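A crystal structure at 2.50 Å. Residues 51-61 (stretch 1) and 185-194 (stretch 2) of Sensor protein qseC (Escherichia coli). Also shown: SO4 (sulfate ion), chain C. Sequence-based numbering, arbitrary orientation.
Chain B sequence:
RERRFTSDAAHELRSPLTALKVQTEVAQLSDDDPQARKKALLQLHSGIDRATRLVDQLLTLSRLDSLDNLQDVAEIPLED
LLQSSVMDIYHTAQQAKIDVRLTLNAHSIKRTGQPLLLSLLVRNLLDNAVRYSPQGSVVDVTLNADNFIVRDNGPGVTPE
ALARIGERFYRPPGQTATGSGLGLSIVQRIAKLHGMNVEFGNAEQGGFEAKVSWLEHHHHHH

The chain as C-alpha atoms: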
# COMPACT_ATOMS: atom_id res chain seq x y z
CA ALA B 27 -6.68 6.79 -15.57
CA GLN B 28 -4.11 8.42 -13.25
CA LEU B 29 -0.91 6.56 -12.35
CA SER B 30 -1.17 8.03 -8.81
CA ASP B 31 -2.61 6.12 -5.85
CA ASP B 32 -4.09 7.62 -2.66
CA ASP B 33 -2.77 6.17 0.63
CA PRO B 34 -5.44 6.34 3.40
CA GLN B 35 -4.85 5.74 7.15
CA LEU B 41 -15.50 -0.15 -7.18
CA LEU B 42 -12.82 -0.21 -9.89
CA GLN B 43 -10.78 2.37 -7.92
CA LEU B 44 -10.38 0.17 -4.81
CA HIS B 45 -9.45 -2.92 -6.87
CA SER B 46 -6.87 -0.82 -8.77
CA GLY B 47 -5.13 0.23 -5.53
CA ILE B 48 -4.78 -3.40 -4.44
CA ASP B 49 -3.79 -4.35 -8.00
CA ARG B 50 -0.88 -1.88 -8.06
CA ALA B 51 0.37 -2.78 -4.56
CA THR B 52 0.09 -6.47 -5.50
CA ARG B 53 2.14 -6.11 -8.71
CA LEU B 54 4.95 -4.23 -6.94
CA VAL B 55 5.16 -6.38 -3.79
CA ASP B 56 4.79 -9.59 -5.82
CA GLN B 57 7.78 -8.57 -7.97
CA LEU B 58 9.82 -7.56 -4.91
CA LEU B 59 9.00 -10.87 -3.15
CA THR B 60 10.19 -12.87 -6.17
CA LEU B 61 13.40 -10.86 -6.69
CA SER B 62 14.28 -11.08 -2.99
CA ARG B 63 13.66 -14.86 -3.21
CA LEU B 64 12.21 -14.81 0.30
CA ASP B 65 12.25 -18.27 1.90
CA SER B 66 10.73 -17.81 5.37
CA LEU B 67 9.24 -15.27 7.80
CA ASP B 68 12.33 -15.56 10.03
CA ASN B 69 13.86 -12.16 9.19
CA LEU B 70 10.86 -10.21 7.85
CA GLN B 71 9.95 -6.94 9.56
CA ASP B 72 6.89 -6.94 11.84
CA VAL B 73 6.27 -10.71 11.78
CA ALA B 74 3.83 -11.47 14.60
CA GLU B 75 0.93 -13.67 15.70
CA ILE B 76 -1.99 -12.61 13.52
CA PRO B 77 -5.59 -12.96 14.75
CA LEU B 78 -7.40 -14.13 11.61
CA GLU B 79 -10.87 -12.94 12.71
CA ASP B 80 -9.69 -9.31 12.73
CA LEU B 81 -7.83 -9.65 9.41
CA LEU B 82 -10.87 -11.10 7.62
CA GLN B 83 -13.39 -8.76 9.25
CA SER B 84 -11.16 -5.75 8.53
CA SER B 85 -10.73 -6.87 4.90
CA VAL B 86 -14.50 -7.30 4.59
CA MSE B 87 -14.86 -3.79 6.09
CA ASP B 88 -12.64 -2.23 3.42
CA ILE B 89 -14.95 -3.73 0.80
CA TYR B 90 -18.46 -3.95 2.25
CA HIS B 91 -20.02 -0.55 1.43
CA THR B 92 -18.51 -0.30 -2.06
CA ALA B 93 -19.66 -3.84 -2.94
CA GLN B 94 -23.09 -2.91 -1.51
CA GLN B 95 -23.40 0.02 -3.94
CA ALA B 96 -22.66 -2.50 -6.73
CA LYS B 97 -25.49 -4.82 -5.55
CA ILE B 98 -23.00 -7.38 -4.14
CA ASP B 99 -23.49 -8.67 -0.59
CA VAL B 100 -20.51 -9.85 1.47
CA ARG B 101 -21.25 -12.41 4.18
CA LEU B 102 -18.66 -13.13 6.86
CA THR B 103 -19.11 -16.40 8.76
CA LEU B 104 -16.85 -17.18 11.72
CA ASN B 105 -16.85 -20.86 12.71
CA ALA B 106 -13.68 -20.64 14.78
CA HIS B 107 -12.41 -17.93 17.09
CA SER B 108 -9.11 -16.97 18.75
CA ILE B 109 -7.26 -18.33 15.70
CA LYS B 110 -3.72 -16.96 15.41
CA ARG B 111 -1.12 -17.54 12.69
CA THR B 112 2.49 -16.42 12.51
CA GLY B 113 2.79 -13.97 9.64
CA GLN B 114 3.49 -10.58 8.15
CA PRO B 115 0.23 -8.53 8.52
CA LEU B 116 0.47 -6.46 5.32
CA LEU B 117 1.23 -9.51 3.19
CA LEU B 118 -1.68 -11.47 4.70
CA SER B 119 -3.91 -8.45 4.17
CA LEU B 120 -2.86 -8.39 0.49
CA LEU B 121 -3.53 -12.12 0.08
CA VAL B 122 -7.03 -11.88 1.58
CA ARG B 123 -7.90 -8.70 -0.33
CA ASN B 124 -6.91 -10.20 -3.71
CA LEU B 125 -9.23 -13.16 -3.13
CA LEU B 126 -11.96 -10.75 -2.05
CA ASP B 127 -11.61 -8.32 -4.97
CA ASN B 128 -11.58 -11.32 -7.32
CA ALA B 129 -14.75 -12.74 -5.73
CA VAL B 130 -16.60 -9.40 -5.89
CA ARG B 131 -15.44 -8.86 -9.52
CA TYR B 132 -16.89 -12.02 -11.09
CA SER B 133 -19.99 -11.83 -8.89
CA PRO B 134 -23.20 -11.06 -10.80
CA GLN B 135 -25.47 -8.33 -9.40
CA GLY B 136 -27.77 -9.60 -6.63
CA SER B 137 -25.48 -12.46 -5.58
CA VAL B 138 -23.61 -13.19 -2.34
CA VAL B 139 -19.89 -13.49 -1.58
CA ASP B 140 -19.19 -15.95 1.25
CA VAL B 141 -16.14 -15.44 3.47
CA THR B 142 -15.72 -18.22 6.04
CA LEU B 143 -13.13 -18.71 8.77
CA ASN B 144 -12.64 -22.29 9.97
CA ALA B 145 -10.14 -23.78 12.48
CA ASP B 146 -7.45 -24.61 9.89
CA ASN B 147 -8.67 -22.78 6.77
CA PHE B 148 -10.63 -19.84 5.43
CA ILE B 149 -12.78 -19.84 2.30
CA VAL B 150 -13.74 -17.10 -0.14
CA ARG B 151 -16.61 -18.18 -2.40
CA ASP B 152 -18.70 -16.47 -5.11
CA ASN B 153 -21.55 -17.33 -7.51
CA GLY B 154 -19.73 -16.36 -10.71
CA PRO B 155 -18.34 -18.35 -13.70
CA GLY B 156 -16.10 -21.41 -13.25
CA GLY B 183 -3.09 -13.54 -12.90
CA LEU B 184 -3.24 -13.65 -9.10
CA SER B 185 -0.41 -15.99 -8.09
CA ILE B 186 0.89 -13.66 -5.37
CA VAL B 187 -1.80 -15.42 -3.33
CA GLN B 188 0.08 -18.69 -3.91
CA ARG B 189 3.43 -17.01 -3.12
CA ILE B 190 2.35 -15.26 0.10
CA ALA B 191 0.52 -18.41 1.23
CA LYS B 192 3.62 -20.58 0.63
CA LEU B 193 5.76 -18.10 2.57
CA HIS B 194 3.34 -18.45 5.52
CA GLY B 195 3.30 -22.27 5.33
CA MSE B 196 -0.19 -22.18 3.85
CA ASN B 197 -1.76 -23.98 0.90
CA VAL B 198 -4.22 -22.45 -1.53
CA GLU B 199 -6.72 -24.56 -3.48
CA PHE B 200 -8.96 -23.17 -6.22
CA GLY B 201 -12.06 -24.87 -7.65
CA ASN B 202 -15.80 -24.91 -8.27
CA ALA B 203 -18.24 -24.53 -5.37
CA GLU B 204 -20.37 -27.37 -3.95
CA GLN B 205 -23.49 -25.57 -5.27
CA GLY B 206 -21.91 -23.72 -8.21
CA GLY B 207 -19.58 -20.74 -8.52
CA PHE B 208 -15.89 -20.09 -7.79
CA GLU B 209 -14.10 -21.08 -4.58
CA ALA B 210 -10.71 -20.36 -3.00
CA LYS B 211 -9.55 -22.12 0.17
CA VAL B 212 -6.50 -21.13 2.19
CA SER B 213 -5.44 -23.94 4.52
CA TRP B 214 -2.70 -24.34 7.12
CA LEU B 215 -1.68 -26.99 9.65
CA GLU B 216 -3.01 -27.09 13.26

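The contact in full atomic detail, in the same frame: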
# COMPACT_ATOMS: atom_id res chain seq x y z
N ALA B 51 -0.42 -2.33 -5.71
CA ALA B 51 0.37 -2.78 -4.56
C ALA B 51 0.77 -4.24 -4.71
O ALA B 51 1.89 -4.62 -4.37
CB ALA B 51 -0.39 -2.56 -3.27
N THR B 52 -0.15 -5.05 -5.24
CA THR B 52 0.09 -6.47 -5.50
C THR B 52 1.23 -6.67 -6.49
O THR B 52 2.20 -7.37 -6.19
CB THR B 52 -1.19 -7.17 -6.02
OG1 THR B 52 -2.16 -7.23 -4.97
CG2 THR B 52 -0.90 -8.58 -6.51
N ARG B 53 1.11 -6.05 -7.66
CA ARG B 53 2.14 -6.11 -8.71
C ARG B 53 3.54 -5.77 -8.21
O ARG B 53 4.50 -6.51 -8.48
CB ARG B 53 1.74 -5.21 -9.89
CG ARG B 53 1.28 -5.99 -11.11
CD ARG B 53 -0.01 -5.43 -11.70
NE ARG B 53 0.04 -4.01 -12.01
CZ ARG B 53 -1.04 -3.27 -12.26
NH1 ARG B 53 -2.26 -3.81 -12.23
NH2 ARG B 53 -0.92 -1.98 -12.53
N LEU B 54 3.66 -4.67 -7.48
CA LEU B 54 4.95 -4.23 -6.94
C LEU B 54 5.52 -5.20 -5.91
O LEU B 54 6.67 -5.64 -6.03
CB LEU B 54 4.84 -2.82 -6.35
CG LEU B 54 6.11 -2.17 -5.78
CD1 LEU B 54 7.24 -2.11 -6.81
CD2 LEU B 54 5.80 -0.78 -5.25
N VAL B 55 4.71 -5.54 -4.90
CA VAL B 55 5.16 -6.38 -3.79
C VAL B 55 5.40 -7.82 -4.25
O VAL B 55 6.34 -8.48 -3.79
CB VAL B 55 4.19 -6.32 -2.58
CG1 VAL B 55 4.59 -7.31 -1.50
CG2 VAL B 55 4.16 -4.91 -1.99
N ASP B 56 4.57 -8.30 -5.19
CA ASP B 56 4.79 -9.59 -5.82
C ASP B 56 6.16 -9.66 -6.49
O ASP B 56 6.92 -10.61 -6.27
CB ASP B 56 3.70 -9.89 -6.86
CG ASP B 56 3.82 -11.28 -7.47
OD1 ASP B 56 4.28 -12.22 -6.78
OD2 ASP B 56 3.46 -11.44 -8.65
N GLN B 57 6.48 -8.65 -7.29
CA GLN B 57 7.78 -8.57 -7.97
C GLN B 57 8.91 -8.54 -6.95
O GLN B 57 9.88 -9.29 -7.08
CB GLN B 57 7.84 -7.36 -8.89
CG GLN B 57 9.14 -7.25 -9.68
CD GLN B 57 9.11 -6.18 -10.76
OE1 GLN B 57 8.47 -5.14 -10.61
NE2 GLN B 57 9.80 -6.44 -11.85
N LEU B 58 8.78 -7.70 -5.93
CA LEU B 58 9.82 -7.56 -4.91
C LEU B 58 10.01 -8.84 -4.09
O LEU B 58 11.14 -9.15 -3.69
CB LEU B 58 9.54 -6.36 -4.00
CG LEU B 58 9.62 -4.97 -4.62
CD1 LEU B 58 9.30 -3.90 -3.59
CD2 LEU B 58 10.98 -4.70 -5.25
N LEU B 59 8.93 -9.57 -3.84
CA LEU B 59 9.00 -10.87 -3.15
C LEU B 59 9.81 -11.88 -3.95
O LEU B 59 10.68 -12.56 -3.40
CB LEU B 59 7.60 -11.43 -2.88
CG LEU B 59 6.83 -11.00 -1.62
CD1 LEU B 59 5.44 -11.59 -1.67
CD2 LEU B 59 7.54 -11.42 -0.34
N THR B 60 9.51 -11.97 -5.25
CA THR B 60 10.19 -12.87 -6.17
C THR B 60 11.68 -12.56 -6.27
O THR B 60 12.52 -13.45 -6.11
CB THR B 60 9.55 -12.82 -7.58
OG1 THR B 60 8.12 -12.84 -7.47
CG2 THR B 60 10.01 -14.00 -8.42
N LEU B 61 12.01 -11.29 -6.52
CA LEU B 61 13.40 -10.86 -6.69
C LEU B 61 14.24 -11.08 -5.44
O LEU B 61 15.42 -11.43 -5.53
CB LEU B 61 13.49 -9.40 -7.14
CG LEU B 61 12.83 -9.00 -8.46
CD1 LEU B 61 12.99 -7.51 -8.70
CD2 LEU B 61 13.40 -9.79 -9.63
N SER B 185 -1.24 -14.91 -8.61
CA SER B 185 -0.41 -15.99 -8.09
C SER B 185 0.47 -15.49 -6.94
O SER B 185 1.31 -16.24 -6.41
CB SER B 185 0.46 -16.57 -9.20
OG SER B 185 1.35 -15.59 -9.71
N ILE B 186 0.29 -14.23 -6.58
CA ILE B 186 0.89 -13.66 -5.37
C ILE B 186 0.23 -14.32 -4.16
O ILE B 186 0.87 -14.50 -3.11
CB ILE B 186 0.74 -12.11 -5.31
CG1 ILE B 186 1.69 -11.53 -4.25
CG2 ILE B 186 -0.72 -11.70 -5.08
CD1 ILE B 186 1.50 -10.03 -3.95
N VAL B 187 -1.04 -14.67 -4.33
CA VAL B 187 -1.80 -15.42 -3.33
C VAL B 187 -1.07 -16.73 -3.02
O VAL B 187 -0.84 -17.05 -1.86
CB VAL B 187 -3.25 -15.70 -3.81
CG1 VAL B 187 -3.98 -16.62 -2.85
CG2 VAL B 187 -4.02 -14.38 -3.99
N GLN B 188 -0.69 -17.45 -4.07
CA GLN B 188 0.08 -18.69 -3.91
C GLN B 188 1.45 -18.44 -3.25
O GLN B 188 1.89 -19.23 -2.43
CB GLN B 188 0.26 -19.40 -5.26
N ARG B 189 2.09 -17.33 -3.62
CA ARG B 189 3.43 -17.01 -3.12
C ARG B 189 3.42 -16.60 -1.65
O ARG B 189 4.23 -17.09 -0.86
CB ARG B 189 4.06 -15.91 -3.99
CG ARG B 189 5.52 -15.60 -3.68
CD ARG B 189 6.13 -14.67 -4.73
NE ARG B 189 6.60 -15.39 -5.92
CZ ARG B 189 5.92 -15.50 -7.06
NH1 ARG B 189 4.74 -14.92 -7.21
NH2 ARG B 189 6.44 -16.18 -8.07
N ILE B 190 2.50 -15.70 -1.29
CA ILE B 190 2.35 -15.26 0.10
C ILE B 190 1.94 -16.44 0.99
O ILE B 190 2.51 -16.62 2.07
CB ILE B 190 1.33 -14.10 0.21
CG1 ILE B 190 1.95 -12.80 -0.30
CG2 ILE B 190 0.83 -13.94 1.64
CD1 ILE B 190 0.94 -11.70 -0.58
N ALA B 191 0.97 -17.22 0.52
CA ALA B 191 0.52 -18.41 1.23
C ALA B 191 1.69 -19.34 1.54
O ALA B 191 1.88 -19.74 2.70
CB ALA B 191 -0.55 -19.15 0.43
N LYS B 192 2.48 -19.67 0.51
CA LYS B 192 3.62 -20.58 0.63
C LYS B 192 4.65 -20.06 1.63
O LYS B 192 5.22 -20.84 2.40
CB LYS B 192 4.27 -20.82 -0.73
N LEU B 193 4.86 -18.75 1.62
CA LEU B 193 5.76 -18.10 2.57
C LEU B 193 5.27 -18.28 4.01
O LEU B 193 6.09 -18.41 4.93
CB LEU B 193 5.90 -16.62 2.22
CG LEU B 193 6.78 -15.69 3.07
CD1 LEU B 193 8.25 -16.03 2.93
CD2 LEU B 193 6.53 -14.25 2.67
N HIS B 194 3.96 -18.31 4.20
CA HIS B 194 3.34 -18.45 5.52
C HIS B 194 3.06 -19.91 5.91
O HIS B 194 2.41 -20.17 6.92
CB HIS B 194 2.04 -17.66 5.57
CG HIS B 194 2.24 -16.18 5.60
ND1 HIS B 194 2.43 -15.43 4.46
CD2 HIS B 194 2.27 -15.31 6.64
CE1 HIS B 194 2.58 -14.16 4.79
NE2 HIS B 194 2.49 -14.06 6.11
S SO4 C . -3.90 -0.12 -13.11
O1 SO4 C . -3.75 -0.87 -11.87
O2 SO4 C . -3.37 1.23 -12.94
O3 SO4 C . -3.16 -0.79 -14.18
O4 SO4 C . -5.31 -0.04 -13.46

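Residues 51-61 are helical throughout, continuing a helix that begins earlier in the chain, and residues 186-193 form a second helix far away in sequence. Regular i to i+4 hydrogen bonds run along both, for example from Asp-56 N to Thr-52 O (2.7 Å) and from Ile-190 N to Ile-186 O (2.7 Å). The axes approach to 10.5 Å and their N-to-C directions differ by 50°, so the helices run in broadly the same sense but cross obliquely. Their backbones come nearest at Asp-56 and Ile-186, whose CA atoms lie 5.7 Å apart. After Leu-193 the second helix ends: His-194 leaves helical phi/psi, and its ring ND1 donates to Ile-190 O at 2.7 Å, a nearly straight hydrogen bond that ties the side chain back to the last turn.

The contact is modest, burying 392 Å² in total. Ile-186 CB points toward the first helix, and with both chi angles t the side chain extends CD1 to 3.7 Å from Asp-56 CB, while its CG2 meets Thr-52 CG2 at 3.4 Å. Thr-52 thus offers a methyl to the interface, while its OG1 is hydrogen-bonded elsewhere in the structure. A branched, wholly apolar residue suits this buried position, where the backbones are close and methyl and methylene groups face it.

One turn along, Leu-59 also points toward its partner helix. Its CD1 packs 3.9 Å from Ile-190 CG1, and its CD2 lies 4.3 Å from Leu-193 CD2, so the forked leucine end reaches two apolar residues three positions apart, about one turn, on the second helix.

A charged pair accompanies this apolar packing. Asp-56 CB points sideways, but its carboxylate comes nearer the second helix, and OD1 forms a salt bridge with Arg-189 NH1 at 2.8 Å. The arginine's long side chain serves two purposes: its aliphatic part covers Leu-59, with CD 4.0 Å from Leu-59 CB, and its guanidinium reaches the acid at a partly exposed site. Thr-60 OG1 sits over one face of that guanidinium, 3.3 Å from Arg-189 NE, but the angle is too poor for a hydrogen bond; the hydroxyl instead donates to Asp-56 O at 2.8 Å, within its own helix.

Arg-53 points away from the contact and binds the sulfate, probably from the crystallisation liquor. Its NH2 donates to sulfate O3 at 3.0 Å and to O1 at 3.1 Å, while NH1 adds a weak hydrogen bond to O1 at 3.3 Å.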